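Local structure of putative sugar binding protein (Geobacillus stearothermophilus, 6GT9) at residues Glu38-Asp43 with His194-Val198; Pro114-Asp119 with Arg127-Gly132; Gln168-Val172 with Tyr218-Ala222; Ile253-Gln257 with Ile300-Leu305. The protein binds galactose and glucose, probably as the sugar-recognising part of a three-component sensing system linked to galactan utilization. All coordinates share one frame. Residue numbers count along the deposited sequence, not the author numbering.

Contact 1: residues Glu38-Asp43 with His194-Val198. With GAL (beta-D-galactopyranose), chain E; SO4 (sulfate ion), chain F.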
# COMPACT_ATOMS: atom_id res chain seq x y z
N GLU A 38 8.54 2.45 0.34
CA GLU A 38 8.72 1.54 -0.78
C GLU A 38 9.45 2.23 -1.92
O GLU A 38 10.28 1.61 -2.60
CB GLU A 38 7.35 1.01 -1.25
CG GLU A 38 7.38 -0.06 -2.32
CD GLU A 38 5.99 -0.68 -2.52
OE1 GLU A 38 5.05 -0.25 -1.81
OE2 GLU A 38 5.82 -1.58 -3.37
N GLU A 39 9.18 3.51 -2.13
CA GLU A 39 9.75 4.30 -3.21
C GLU A 39 9.69 5.76 -2.80
O GLU A 39 8.63 6.24 -2.38
CB GLU A 39 9.00 4.07 -4.53
CG GLU A 39 9.71 4.65 -5.77
CD GLU A 39 8.99 4.29 -7.06
OE1 GLU A 39 8.18 5.12 -7.56
OE2 GLU A 39 9.18 3.16 -7.55
N LEU A 40 10.83 6.45 -2.90
CA LEU A 40 11.03 7.74 -2.24
C LEU A 40 9.95 8.75 -2.63
O LEU A 40 9.28 9.32 -1.76
CB LEU A 40 12.42 8.28 -2.57
CG LEU A 40 12.98 9.38 -1.66
CD1 LEU A 40 13.43 8.79 -0.35
CD2 LEU A 40 14.14 10.12 -2.34
N ASP A 41 9.79 9.01 -3.92
CA ASP A 41 8.87 10.04 -4.37
C ASP A 41 7.52 9.48 -4.82
O ASP A 41 6.79 10.15 -5.56
CB ASP A 41 9.50 10.87 -5.48
CG ASP A 41 8.83 12.23 -5.65
OD1 ASP A 41 8.49 12.87 -4.62
OD2 ASP A 41 8.63 12.66 -6.82
N ASN A 42 7.16 8.27 -4.39
CA ASN A 42 5.80 7.79 -4.62
C ASN A 42 4.80 8.65 -3.85
O ASN A 42 5.00 8.92 -2.66
CB ASN A 42 5.67 6.33 -4.19
CG ASN A 42 4.22 5.83 -4.22
OD1 ASN A 42 3.52 5.88 -3.21
ND2 ASN A 42 3.78 5.36 -5.37
N ASP A 43 3.71 9.06 -4.51
CA ASP A 43 2.79 10.03 -3.90
C ASP A 43 2.18 9.53 -2.60
O ASP A 43 1.94 10.31 -1.67
CB ASP A 43 1.68 10.40 -4.88
CG ASP A 43 2.18 11.26 -6.03
OD1 ASP A 43 3.37 11.65 -5.99
OD2 ASP A 43 1.39 11.56 -6.94
N HIS A 194 4.47 -2.30 -11.13
CA HIS A 194 5.66 -1.73 -10.48
C HIS A 194 5.38 -0.32 -9.95
O HIS A 194 6.23 0.57 -10.01
CB HIS A 194 6.86 -1.78 -11.43
CG HIS A 194 7.19 -3.18 -11.84
ND1 HIS A 194 6.86 -3.69 -13.08
CD2 HIS A 194 7.71 -4.21 -11.13
CE1 HIS A 194 7.22 -4.96 -13.13
NE2 HIS A 194 7.74 -5.30 -11.96
N ILE A 195 4.18 -0.16 -9.40
CA ILE A 195 3.62 1.04 -8.77
C ILE A 195 3.90 2.34 -9.52
O ILE A 195 4.07 3.40 -8.90
CB ILE A 195 4.08 1.16 -7.29
CG1 ILE A 195 5.58 1.38 -7.14
CG2 ILE A 195 3.65 -0.08 -6.50
CD1 ILE A 195 5.94 1.75 -5.72
N THR A 196 3.88 2.31 -10.85
CA THR A 196 3.92 3.54 -11.62
C THR A 196 2.63 3.68 -12.42
O THR A 196 2.00 2.69 -12.77
CB THR A 196 5.13 3.60 -12.57
OG1 THR A 196 4.91 2.75 -13.70
CG2 THR A 196 6.42 3.16 -11.84
N ARG A 197 2.25 4.93 -12.69
CA ARG A 197 1.07 5.16 -13.53
C ARG A 197 1.29 4.59 -14.92
O ARG A 197 0.36 4.05 -15.54
CB ARG A 197 0.77 6.66 -13.65
CG ARG A 197 0.30 7.32 -12.40
CD ARG A 197 0.12 8.79 -12.66
NE ARG A 197 -0.01 9.55 -11.43
CZ ARG A 197 1.01 9.82 -10.61
NH1 ARG A 197 2.23 9.39 -10.88
NH2 ARG A 197 0.80 10.53 -9.51
N VAL A 198 2.52 4.68 -15.43
CA VAL A 198 2.74 4.38 -16.84
C VAL A 198 2.71 2.88 -17.09
O VAL A 198 2.17 2.43 -18.11
CB VAL A 198 4.06 5.02 -17.32
CG1 VAL A 198 4.49 4.43 -18.65
CG2 VAL A 198 3.85 6.52 -17.47
C1 GAL E . -0.47 1.78 -1.78
C2 GAL E . 0.40 0.94 -0.87
C3 GAL E . 1.83 1.52 -0.76
C4 GAL E . 2.44 1.67 -2.14
C5 GAL E . 1.51 2.45 -3.05
C6 GAL E . 1.99 2.48 -4.50
O1 GAL E . -1.75 1.20 -1.88
O2 GAL E . -0.15 0.86 0.45
O3 GAL E . 2.65 0.62 -0.07
O4 GAL E . 2.71 0.39 -2.71
O5 GAL E . 0.13 1.89 -3.08
O6 GAL E . 1.33 3.49 -5.23
S SO4 F . 4.52 7.49 -13.14
O1 SO4 F . 5.93 7.82 -12.89
O2 SO4 F . 3.88 6.98 -11.91
O3 SO4 F . 4.44 6.47 -14.19
O4 SO4 F . 3.76 8.67 -13.55
O HOH W 1 8.72 1.61 -9.53
O HOH W 2 5.56 5.29 -7.80
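This is a contact across the sugar-binding cleft, between two loop-to-helix junctions that belong to different lobes of a periplasmic-binding-protein fold. Loop 38-43 runs from strand 32-36 into helix 43-59, with Asn-42 as N-cap. Segment 194-198 leads into helix 197-210, with Thr-196 as N-cap. The backbones stay apart: the nearest CA atoms, of Asn-42 and Ile-195, are 8.2 Å apart. Side chains and waters fill the gap. Ile-195 is the apolar centre. Its CD1 lies 4.0 Å from CD of Glu-38 and 4.0 Å from OE2 of Glu-39, and its CG2 is 3.6 Å from C6 of the galactose. One water joins Glu-39 OE2 to the carbonyl of His-194. A second links Glu-39 OE1, Asn-42 ND2 and the carbonyl of Ile-195. Glu-39 OE2 is also held by the backbone N of Ala-71. Beyond the isoleucine, Arg-197 NH2 forms a salt bridge with Asp-43 OD2 at 2.8 Å, and Arg-197 NE pairs with Glu-251. A sulfate, probably from the crystallisation liquor, sits on the N atoms of Arg-197 and Val-198. Galactose O4 donates to Glu-38 OE1 at 2.6 Å, and Asn-42 ND2 donates to galactose O6 at 3.1 Å. The salt bridge is the one direct polar link between the segments; the others pass through two waters, as suits a cleft that closes around its ligand.

Contact 2: residues Pro114-Asp119 with Arg127-Gly132. With GAL (beta-D-galactopyranose), chain E.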
# COMPACT_ATOMS: atom_id res chain seq x y z
N PRO A 114 14.99 -1.18 17.67
CA PRO A 114 13.60 -1.63 17.50
C PRO A 114 13.09 -1.36 16.10
O PRO A 114 13.43 -0.35 15.48
CB PRO A 114 12.83 -0.82 18.54
CG PRO A 114 13.66 0.41 18.75
CD PRO A 114 15.10 -0.03 18.58
N VAL A 115 12.23 -2.26 15.60
CA VAL A 115 11.65 -2.13 14.27
C VAL A 115 10.14 -2.07 14.41
O VAL A 115 9.54 -2.91 15.08
CB VAL A 115 12.08 -3.29 13.35
CG1 VAL A 115 11.30 -3.26 12.02
CG2 VAL A 115 13.60 -3.21 13.07
N VAL A 116 9.54 -1.05 13.80
CA VAL A 116 8.09 -0.95 13.64
C VAL A 116 7.79 -1.12 12.16
O VAL A 116 8.38 -0.42 11.32
CB VAL A 116 7.55 0.38 14.18
CG1 VAL A 116 6.07 0.56 13.79
CG2 VAL A 116 7.69 0.46 15.71
N THR A 117 6.91 -2.05 11.83
CA THR A 117 6.48 -2.17 10.45
C THR A 117 5.32 -1.23 10.19
O THR A 117 4.51 -0.94 11.09
CB THR A 117 6.11 -3.61 10.11
OG1 THR A 117 5.20 -4.13 11.09
CG2 THR A 117 7.36 -4.47 10.10
N ILE A 118 5.24 -0.75 8.96
CA ILE A 118 4.23 0.23 8.54
C ILE A 118 3.71 -0.19 7.17
O ILE A 118 4.48 -0.68 6.33
CB ILE A 118 4.83 1.66 8.52
CG1 ILE A 118 3.77 2.71 8.15
CG2 ILE A 118 6.05 1.76 7.56
CD1 ILE A 118 4.24 4.11 8.43
N ASP A 119 2.39 -0.05 6.97
CA ASP A 119 1.74 -0.22 5.66
C ASP A 119 1.69 -1.68 5.21
O ASP A 119 0.69 -2.12 4.65
CB ASP A 119 2.45 0.66 4.60
CG ASP A 119 1.94 0.42 3.18
OD1 ASP A 119 2.50 -0.46 2.49
OD2 ASP A 119 0.98 1.12 2.75
N ARG A 127 9.79 -7.75 14.67
CA ARG A 127 9.32 -6.37 14.75
C ARG A 127 8.43 -6.21 15.98
O ARG A 127 7.68 -7.12 16.34
CB ARG A 127 8.56 -6.00 13.47
CG ARG A 127 7.34 -6.85 13.18
CD ARG A 127 6.07 -6.12 13.56
NE ARG A 127 4.85 -6.91 13.30
CZ ARG A 127 4.33 -7.80 14.15
NH1 ARG A 127 4.93 -8.04 15.31
NH2 ARG A 127 3.22 -8.46 13.84
N VAL A 128 8.56 -5.06 16.65
CA VAL A 128 7.83 -4.87 17.90
C VAL A 128 6.35 -4.67 17.64
O VAL A 128 5.51 -5.16 18.40
CB VAL A 128 8.41 -3.69 18.70
CG1 VAL A 128 7.64 -3.53 20.02
CG2 VAL A 128 9.88 -3.89 18.97
N ALA A 129 6.00 -3.93 16.60
CA ALA A 129 4.60 -3.56 16.37
C ALA A 129 4.44 -3.21 14.91
O ALA A 129 5.40 -2.85 14.24
CB ALA A 129 4.16 -2.37 17.23
N TYR A 130 3.19 -3.32 14.43
CA TYR A 130 2.80 -2.98 13.07
C TYR A 130 1.73 -1.91 13.10
O TYR A 130 0.83 -1.95 13.94
CB TYR A 130 2.26 -4.22 12.33
CG TYR A 130 1.57 -3.95 11.00
CD1 TYR A 130 2.25 -3.31 9.97
CD2 TYR A 130 0.25 -4.36 10.77
CE1 TYR A 130 1.63 -3.07 8.74
CE2 TYR A 130 -0.38 -4.13 9.53
CZ TYR A 130 0.32 -3.49 8.52
OH TYR A 130 -0.24 -3.22 7.30
N VAL A 131 1.82 -0.94 12.19
CA VAL A 131 0.75 0.05 11.98
C VAL A 131 0.44 0.09 10.49
O VAL A 131 1.28 0.51 9.69
CB VAL A 131 1.12 1.45 12.48
CG1 VAL A 131 -0.12 2.35 12.45
CG2 VAL A 131 1.69 1.39 13.89
N GLY A 132 -0.76 -0.31 10.12
CA GLY A 132 -1.10 -0.30 8.71
C GLY A 132 -2.44 -0.97 8.50
O GLY A 132 -3.05 -1.51 9.43
C1 GAL E . -0.47 1.78 -1.78
C2 GAL E . 0.40 0.94 -0.87
C3 GAL E . 1.83 1.52 -0.76
C4 GAL E . 2.44 1.67 -2.14
C5 GAL E . 1.51 2.45 -3.05
C6 GAL E . 1.99 2.48 -4.50
O1 GAL E . -1.75 1.20 -1.88
O2 GAL E . -0.15 0.86 0.45
O3 GAL E . 2.65 0.62 -0.07
O4 GAL E . 2.71 0.39 -2.71
O5 GAL E . 0.13 1.89 -3.08
O6 GAL E . 1.33 3.49 -5.23
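Four backbone hydrogen bonds join the segments. Val-128 N donates to Val-115 O (2.8 Å), Thr-117 N to Ala-129 O (3.0 Å), Val-131 N to Thr-117 O (2.9 Å) and Asp-119 N to Val-131 O (3.0 Å). Past the strand end, Asp-119 OD2 accepts a 2.6 Å hydrogen bond from galactose O2. Strands 115-118 and 129-132 run parallel, 4.7 Å apart at 23°. Thr-117 and Tyr-130 lie on one face, with Thr-117 OG1 3.2 Å from Tyr-130 CB. Asp-121 binds both Thr-117 OG1 and Arg-127 NE. Val-116, Ile-118, Ala-129 and Val-131 occupy the other face. Helix 269-284 packs on Val-116 and helix 43-59 on Ile-118. A side chain at Gly-132 would clash with Asp-119 N and with Tyr-130 OH, which is hydrogen-bonded to Thr-133 O. The pair belongs to the parallel sheet of one lobe of a periplasmic-binding-protein fold, with a ligand-binding residue just after a strand's C-terminal end.

Contact 3: residues Gln168-Val172 with Tyr218-Ala222. With GAL (beta-D-galactopyranose), chain E.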
# COMPACT_ATOMS: atom_id res chain seq x y z
N GLN A 168 0.51 -6.51 -1.47
CA GLN A 168 -0.13 -6.77 -2.76
C GLN A 168 -0.68 -8.18 -2.83
O GLN A 168 -1.81 -8.39 -3.28
CB GLN A 168 0.88 -6.52 -3.89
CG GLN A 168 1.40 -5.09 -3.91
CD GLN A 168 0.27 -4.09 -4.06
OE1 GLN A 168 -0.28 -3.92 -5.14
NE2 GLN A 168 -0.10 -3.43 -2.95
N GLN A 169 0.12 -9.16 -2.40
CA GLN A 169 -0.36 -10.54 -2.39
C GLN A 169 -1.62 -10.67 -1.55
O GLN A 169 -2.59 -11.35 -1.95
CB GLN A 169 0.73 -11.48 -1.87
CG GLN A 169 1.87 -11.75 -2.85
CD GLN A 169 3.03 -12.47 -2.17
OE1 GLN A 169 3.00 -12.74 -0.97
NE2 GLN A 169 4.06 -12.77 -2.94
N LEU A 170 -1.64 -10.02 -0.39
CA LEU A 170 -2.79 -10.17 0.50
C LEU A 170 -4.04 -9.51 -0.07
O LEU A 170 -5.15 -10.04 0.08
CB LEU A 170 -2.45 -9.61 1.89
CG LEU A 170 -1.50 -10.44 2.76
CD1 LEU A 170 -1.13 -9.66 4.03
CD2 LEU A 170 -2.12 -11.77 3.15
N ARG A 171 -3.89 -8.35 -0.73
CA ARG A 171 -5.05 -7.67 -1.31
C ARG A 171 -5.62 -8.42 -2.50
O ARG A 171 -6.83 -8.39 -2.75
CB ARG A 171 -4.68 -6.24 -1.73
CG ARG A 171 -4.28 -5.34 -0.57
CD ARG A 171 -3.60 -4.07 -1.06
NE ARG A 171 -3.02 -3.35 0.08
CZ ARG A 171 -2.43 -2.17 0.01
NH1 ARG A 171 -2.31 -1.53 -1.15
NH2 ARG A 171 -1.94 -1.63 1.13
N VAL A 172 -4.75 -9.07 -3.28
CA VAL A 172 -5.23 -9.95 -4.34
C VAL A 172 -5.94 -11.15 -3.74
O VAL A 172 -7.05 -11.51 -4.16
CB VAL A 172 -4.06 -10.39 -5.24
CG1 VAL A 172 -4.53 -11.45 -6.22
CG2 VAL A 172 -3.46 -9.19 -5.97
N TYR A 218 -9.48 -4.37 -11.27
CA TYR A 218 -9.19 -4.22 -9.85
C TYR A 218 -7.72 -3.85 -9.71
O TYR A 218 -6.85 -4.63 -10.09
CB TYR A 218 -9.48 -5.53 -9.11
CG TYR A 218 -8.96 -5.63 -7.68
CD1 TYR A 218 -9.10 -4.57 -6.79
CD2 TYR A 218 -8.41 -6.81 -7.21
CE1 TYR A 218 -8.67 -4.67 -5.47
CE2 TYR A 218 -7.97 -6.92 -5.90
CZ TYR A 218 -8.11 -5.86 -5.02
OH TYR A 218 -7.68 -5.98 -3.72
N GLY A 219 -7.45 -2.65 -9.19
CA GLY A 219 -6.08 -2.21 -8.93
C GLY A 219 -5.81 -2.28 -7.44
O GLY A 219 -6.67 -1.93 -6.63
N THR A 220 -4.61 -2.75 -7.07
CA THR A 220 -4.34 -3.02 -5.66
C THR A 220 -3.34 -2.06 -5.03
O THR A 220 -2.98 -2.26 -3.87
CB THR A 220 -3.85 -4.46 -5.46
OG1 THR A 220 -2.56 -4.64 -6.06
CG2 THR A 220 -4.84 -5.44 -6.09
N SER A 221 -2.87 -1.05 -5.76
CA SER A 221 -1.98 -0.05 -5.20
C SER A 221 -2.39 1.31 -5.73
O SER A 221 -3.24 1.42 -6.62
CB SER A 221 -0.51 -0.38 -5.49
OG SER A 221 -0.19 -0.25 -6.86
N ALA A 222 -1.76 2.37 -5.20
CA ALA A 222 -2.37 3.70 -5.22
C ALA A 222 -2.51 4.30 -6.62
O ALA A 222 -3.37 5.17 -6.81
CB ALA A 222 -1.58 4.65 -4.34
C1 GAL E . -0.47 1.78 -1.78
C2 GAL E . 0.40 0.94 -0.87
C3 GAL E . 1.83 1.52 -0.76
C4 GAL E . 2.44 1.67 -2.14
C5 GAL E . 1.51 2.45 -3.05
C6 GAL E . 1.99 2.48 -4.50
O1 GAL E . -1.75 1.20 -1.88
O2 GAL E . -0.15 0.86 0.45
O3 GAL E . 2.65 0.62 -0.07
O4 GAL E . 2.71 0.39 -2.71
O5 GAL E . 0.13 1.89 -3.08
O6 GAL E . 1.33 3.49 -5.23
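Thr-220, Arg-171 and Gln-168 bury the largest areas here, and all three meet at one carbonyl. Thr-220 follows strand 216-219. Its O accepts hydrogen bonds from Arg-171 NH1 at 2.9 Å and from Gln-168 NE2 at 3.2 Å. Its OG1 donates to Gln-168 OE1 at 2.6 Å. Gln-168 therefore grips both the main chain and the side chain of the same residue. Gln-168 OE1 also accepts from the backbone N of Gly-161. The methyl of Thr-220, CG2, packs 4.0 Å from Val-172 CG2. Arg-171 points from helix 166-179 toward the strand end and stretches on to the ligand. NH1 bonds galactose O1 at 2.9 Å, and NH2 bonds galactose O2 at 3.1 Å. Asn-135 OD1 is a further partner of NH2. One NH1 group thus serves both the loop and the sugar. At the far end, Tyr-218 OH donates to the backbone O of Arg-171 at 2.7 Å, and the tyrosine ring stacks with Phe-175. On the sugar side, Ala-222 N donates to galactose O5 at 2.9 Å. A helix packed beside the C-terminal end of a parallel strand, with ligand contacts from the helix and from the loop after the strand, is how one Rossmann-like lobe of a periplasmic binding protein lines its side of the cleft.

Contact 4: residues Ile253-Gln257 with Ile300-Leu305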
# COMPACT_ATOMS: atom_id res chain seq x y z
N ILE A 253 -9.78 10.45 -6.84
CA ILE A 253 -11.03 11.11 -6.46
C ILE A 253 -11.67 11.78 -7.67
O ILE A 253 -12.89 11.72 -7.87
CB ILE A 253 -10.80 12.11 -5.32
CG1 ILE A 253 -10.28 11.39 -4.07
CG2 ILE A 253 -12.07 12.90 -5.02
CD1 ILE A 253 -11.15 10.25 -3.61
N ARG A 254 -10.85 12.45 -8.49
CA ARG A 254 -11.36 13.09 -9.70
C ARG A 254 -12.06 12.08 -10.61
O ARG A 254 -13.19 12.31 -11.06
CB ARG A 254 -10.21 13.78 -10.44
CG ARG A 254 -10.66 14.50 -11.69
CD ARG A 254 -11.80 15.46 -11.37
NE ARG A 254 -12.34 16.08 -12.57
CZ ARG A 254 -13.62 16.09 -12.90
NH1 ARG A 254 -14.53 15.52 -12.11
NH2 ARG A 254 -14.01 16.69 -14.03
N TYR A 255 -11.40 10.96 -10.89
CA TYR A 255 -11.98 9.92 -11.74
C TYR A 255 -13.26 9.34 -11.13
O TYR A 255 -14.21 9.02 -11.84
CB TYR A 255 -10.96 8.82 -11.98
CG TYR A 255 -9.98 9.06 -13.11
CD1 TYR A 255 -10.42 9.38 -14.39
CD2 TYR A 255 -8.61 8.93 -12.89
CE1 TYR A 255 -9.52 9.59 -15.42
CE2 TYR A 255 -7.70 9.13 -13.92
CZ TYR A 255 -8.16 9.45 -15.18
OH TYR A 255 -7.26 9.65 -16.20
N LEU A 256 -13.27 9.17 -9.80
CA LEU A 256 -14.47 8.75 -9.10
C LEU A 256 -15.59 9.75 -9.29
O LEU A 256 -16.75 9.38 -9.51
CB LEU A 256 -14.15 8.57 -7.62
CG LEU A 256 -14.93 7.69 -6.67
CD1 LEU A 256 -15.03 6.27 -7.18
CD2 LEU A 256 -14.22 7.73 -5.33
N GLN A 257 -15.27 11.05 -9.22
CA GLN A 257 -16.27 12.07 -9.46
C GLN A 257 -16.77 12.03 -10.90
O GLN A 257 -17.96 12.21 -11.16
CB GLN A 257 -15.70 13.45 -9.11
CG GLN A 257 -16.67 14.61 -9.30
CD GLN A 257 -17.81 14.62 -8.28
OE1 GLN A 257 -18.94 14.98 -8.62
NE2 GLN A 257 -17.51 14.24 -7.04
N ILE A 300 -15.19 3.14 -0.62
CA ILE A 300 -16.02 4.31 -0.84
C ILE A 300 -16.36 4.38 -2.32
O ILE A 300 -15.64 3.86 -3.18
CB ILE A 300 -15.35 5.61 -0.38
CG1 ILE A 300 -14.04 5.83 -1.14
CG2 ILE A 300 -15.12 5.58 1.14
CD1 ILE A 300 -13.85 7.24 -1.66
N ARG A 301 -17.47 5.04 -2.61
CA ARG A 301 -17.94 5.28 -3.96
C ARG A 301 -18.22 6.77 -4.10
O ARG A 301 -18.03 7.55 -3.16
CB ARG A 301 -19.19 4.44 -4.27
CG ARG A 301 -18.95 2.93 -4.15
CD ARG A 301 -20.25 2.14 -4.11
NE ARG A 301 -20.02 0.69 -4.14
CZ ARG A 301 -19.86 -0.06 -3.05
NH1 ARG A 301 -19.88 0.50 -1.85
NH2 ARG A 301 -19.66 -1.37 -3.17
N LYS A 302 -18.66 7.17 -5.30
CA LYS A 302 -18.94 8.57 -5.58
C LYS A 302 -19.96 9.17 -4.61
O LYS A 302 -19.89 10.37 -4.30
CB LYS A 302 -19.44 8.71 -7.02
CG LYS A 302 -19.75 10.14 -7.46
CD LYS A 302 -20.49 10.12 -8.79
CE LYS A 302 -21.03 11.49 -9.14
NZ LYS A 302 -19.93 12.47 -9.32
N LYS A 303 -20.91 8.37 -4.12
CA LYS A 303 -21.89 8.86 -3.16
C LYS A 303 -21.27 9.25 -1.83
O LYS A 303 -21.93 9.91 -1.02
CB LYS A 303 -22.98 7.81 -2.91
CG LYS A 303 -22.48 6.57 -2.17
CD LYS A 303 -23.57 5.57 -1.84
CE LYS A 303 -24.24 5.02 -3.10
NZ LYS A 303 -23.26 4.70 -4.18
N ASP A 304 -20.03 8.86 -1.57
CA ASP A 304 -19.38 9.20 -0.33
C ASP A 304 -18.56 10.48 -0.43
O ASP A 304 -18.08 10.96 0.59
CB ASP A 304 -18.49 8.04 0.14
CG ASP A 304 -19.29 6.78 0.42
OD1 ASP A 304 -20.02 6.77 1.42
OD2 ASP A 304 -19.18 5.81 -0.36
N LEU A 305 -18.41 11.03 -1.62
CA LEU A 305 -17.73 12.31 -1.81
C LEU A 305 -18.70 13.42 -1.48
O LEU A 305 -19.81 13.43 -2.02
CB LEU A 305 -17.25 12.46 -3.23
CG LEU A 305 -16.43 11.27 -3.73
CD1 LEU A 305 -16.05 11.51 -5.17
CD2 LEU A 305 -15.22 11.05 -2.85
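Apolar packing forms the inner part of this contact between helix 253-257 and segment 300-305. Leu-256 is central. Its CD2 lies 3.7 Å from CD1 of Ile-300 and 4.2 Å from CD1 of Leu-305. Ile-253 adds to this cluster, with its CD1 4.2 Å from CD2 of Leu-305 and 4.5 Å from CD1 of Ile-300. Gln-257 NE2 sits 3.6 Å from CD1 of Leu-305. The segments belong to the mixed-sheet lobe of this periplasmic-binding-protein fold. Strand 298-301 is one of the two outermost strands of that sheet and runs antiparallel to strand 263-266, where Ile-300 also touches Thr-264 and Val-266. The contact thus joins helix 250-258 to that edge. The side chain of Ile-300 is about 13 Å from the bound GAL. Hydrogen bonds lie further out. Lys-302 NZ donates to Gln-257 O at 2.7 Å and to Gln-257 OE1 at 2.8 Å, so one ammonium group holds both the backbone and the side chain of this residue. The lysine chain passes the end of segment 253-257, with Lys-302 CG 3.7 Å from Leu-256 O. Within segment 300-305, Arg-301 N donates to Asp-304 OD2 at 2.9 Å across the 3-10 turn 302-304. Arg-301 NH2 forms a salt bridge with Asp-149.

From the N terminus, segment 38-43 comes first and waits for 194-198, so contact 1 closes a loop with 150 residues between its ends. Contact 2 falls within that loop and closes locally over seven residues. Contact 3 crosses contact 1: 168-172 precedes 194-198, and 218-222 follows it. They touch where Ile-195 CG2 lies 3.9 Å from Ser-221 OG. Contact 4 follows in series and returns the late chain to helix 250-258. Contact 2 belongs to one lobe, contacts 3 and 4 to the other, and contact 1 bridges them. Contacts 1, 2 and 3 all meet the galactose. Contact 4 lies about 31 Å from contact 2, centre to centre.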